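PDB 5OJ5: photosystem II assembly protein Ycf48 from Thermosynechococcus elongatus, which probably assists the early steps of photosystem II assembly and the replacement of photodamaged D1, and interacts with the C-terminal extension of D1. Local coordinates for residues G245-S250 / E260-L265. Sequence-based numbering, arbitrary orientation. Where two conformers were deposited one is given.
Sequences GKIAFS and ELLSPL
In one blade of the seven-bladed beta-propeller, I247 of strand 246-251 forms a lone antiparallel bridge with L262, through which the segment 260-265 runs along the strand's outer edge, in the place of an outermost fourth strand; 238-242 flanks the other edge. I247 and L262 are a hydrogen-bonded pair. L262 N meets I247 O at 2.8 Å. In return, I247 N reaches L262 O at 3.0 Å. The same L262 O also takes a CA-H contact from K246. Beyond the bridge, waters join the backbones of the two segments. One accepts from F249 N and donates to E260 O, while F249 also pairs directly, backbone to backbone, with G259, just ahead of E260; another water donates to G245 O and accepts from L265 N.

Side chains pack on both sides of this bridge. On one, the I247 chi1 of 74° tucks CG1 into the cleft flanked by its own N and C atoms, 3.9 Å from L262 CB, and CD1 touches CG of the P264 ring; W302 and I241 also border I247, while P264 leans on F272 and L293 of the next blade. L262 extends its CD1 to the edge of the F249 ring, in plane with it, 3.9 Å from CE2. On the other side, L261 has CG anti to its backbone N (chi1 -166°), which brings that atom to 3.8 Å from K246 CB, and the CD1 branch rests against both K246 CB and I247 O. The K246 side chain ends in an ammonium whose NZ is hydrogen-bonded to N268 OD1 and to the backbone O of G244.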
loop_
_atom_site.group_PDB
_atom_site.type_symbol
_atom_site.label_atom_id
_atom_site.label_comp_id
_atom_site.label_asym_id
_atom_site.label_seq_id
_atom_site.Cartn_x
_atom_site.Cartn_y
_atom_site.Cartn_z
ATOM N N GLY A 245 -3.496 -17.198 -7.106
ATOM C CA GLY A 245 -3.674 -17.417 -5.682
ATOM C C GLY A 245 -2.507 -18.102 -5.018
ATOM O O GLY A 245 -2.706 -18.882 -4.084
ATOM N N LYS A 246 -1.279 -17.820 -5.444
ATOM C CA LYS A 246 -0.126 -18.448 -4.840
ATOM C C LYS A 246 0.815 -17.385 -4.275
ATOM O O LYS A 246 0.854 -16.257 -4.744
ATOM C CB LYS A 246 0.604 -19.334 -5.859
ATOM C CG LYS A 246 -0.273 -20.283 -6.636
ATOM C CD LYS A 246 -0.778 -21.397 -5.791
ATOM C CE LYS A 246 -1.702 -22.325 -6.585
ATOM N NZ LYS A 246 -3.124 -21.946 -6.288
ATOM N N ILE A 247 1.592 -17.781 -3.270
ATOM C CA ILE A 247 2.553 -16.887 -2.620
ATOM C C ILE A 247 3.868 -17.613 -2.375
ATOM O O ILE A 247 3.915 -18.845 -2.366
ATOM C CB ILE A 247 2.038 -16.247 -1.307
ATOM C CG1 ILE A 247 2.014 -17.285 -0.184
ATOM C CG2 ILE A 247 0.709 -15.587 -1.516
ATOM C CD1 ILE A 247 1.588 -16.717 1.170
ATOM N N ALA A 248 4.941 -16.843 -2.166
ATOM C CA ALA A 248 6.229 -17.404 -1.771
ATOM C C ALA A 248 7.048 -16.371 -1.013
ATOM O O ALA A 248 6.762 -15.166 -1.045
ATOM C CB ALA A 248 7.024 -17.926 -2.984
ATOM N N PHE A 249 8.074 -16.855 -0.313
ATOM C CA PHE A 249 8.968 -16.032 0.487
ATOM C C PHE A 249 10.407 -16.324 0.099
ATOM O O PHE A 249 10.773 -17.471 -0.191
ATOM C CB PHE A 249 8.799 -16.347 1.984
ATOM C CG PHE A 249 7.411 -16.098 2.486
ATOM C CD1 PHE A 249 7.064 -14.848 2.936
ATOM C CD2 PHE A 249 6.440 -17.080 2.450
ATOM C CE1 PHE A 249 5.755 -14.587 3.392
ATOM C CE2 PHE A 249 5.139 -16.822 2.903
ATOM C CZ PHE A 249 4.801 -15.565 3.369
ATOM N N SER A 250 11.238 -15.287 0.138
ATOM C CA SER A 250 12.630 -15.462 -0.229
ATOM C C SER A 250 13.416 -16.148 0.899
ATOM O O SER A 250 13.034 -16.139 2.077
ATOM C CB SER A 250 13.254 -14.119 -0.616
ATOM O OG SER A 250 13.348 -13.249 0.482
ATOM N N GLU A 260 9.259 -22.627 -1.516
ATOM C CA GLU A 260 8.156 -23.327 -2.161
ATOM C C GLU A 260 6.977 -22.406 -2.448
ATOM O O GLU A 260 6.677 -21.467 -1.711
ATOM C CB GLU A 260 7.687 -24.516 -1.297
ATOM C CG GLU A 260 6.599 -24.192 -0.245
ATOM C CD GLU A 260 6.233 -25.349 0.710
ATOM O OE1 GLU A 260 6.853 -25.449 1.790
ATOM O OE2 GLU A 260 5.309 -26.139 0.392
ATOM N N LEU A 261 6.301 -22.695 -3.538
ATOM C CA LEU A 261 5.112 -21.960 -3.906
ATOM C C LEU A 261 3.944 -22.462 -3.059
ATOM O O LEU A 261 3.603 -23.643 -3.113
ATOM C CB LEU A 261 4.893 -22.144 -5.408
ATOM C CG LEU A 261 3.891 -21.183 -6.039
ATOM C CD1 LEU A 261 4.271 -19.708 -5.829
ATOM C CD2 LEU A 261 3.705 -21.507 -7.505
ATOM N N LEU A 262 3.354 -21.581 -2.255
ATOM C CA LEU A 262 2.286 -21.924 -1.329
ATOM C C LEU A 262 0.936 -21.560 -1.923
ATOM O O LEU A 262 0.806 -20.602 -2.692
ATOM C CB LEU A 262 2.465 -21.177 -0.009
ATOM C CG LEU A 262 3.759 -21.456 0.732
ATOM C CD1 LEU A 262 4.025 -20.427 1.816
ATOM C CD2 LEU A 262 3.738 -22.869 1.318
ATOM N N SER A 263 -0.075 -22.360 -1.572
ATOM C CA SER A 263 -1.457 -22.132 -1.981
ATOM C C SER A 263 -2.259 -21.950 -0.707
ATOM O O SER A 263 -2.770 -22.925 -0.131
ATOM C CB SER A 263 -1.991 -23.324 -2.761
ATOM O OG SER A 263 -1.127 -23.605 -3.832
ATOM N N PRO A 264 -2.392 -20.720 -0.234
ATOM C CA PRO A 264 -3.106 -20.498 1.037
ATOM C C PRO A 264 -4.557 -20.963 1.037
ATOM O O PRO A 264 -5.033 -21.420 2.086
ATOM C CB PRO A 264 -2.983 -18.976 1.205
ATOM C CG PRO A 264 -1.680 -18.667 0.567
ATOM C CD PRO A 264 -1.644 -19.531 -0.663
ATOM N N LEU A 265 -5.270 -20.862 -0.092
ATOM C CA LEU A 265 -6.656 -21.322 -0.215
ATOM C C LEU A 265 -6.769 -22.628 -0.981
ATOM O O LEU A 265 -7.874 -22.999 -1.399
ATOM C CB LEU A 265 -7.537 -20.271 -0.886
ATOM C CG LEU A 265 -8.222 -19.302 0.049
ATOM C CD1 LEU A 265 -9.048 -18.303 -0.708
ATOM C CD2 LEU A 265 -9.085 -20.031 1.048
HETATM O O HOH W 1 -4.612 -20.252 -2.782
HETATM O O HOH W 2 7.991 -19.746 -0.076
#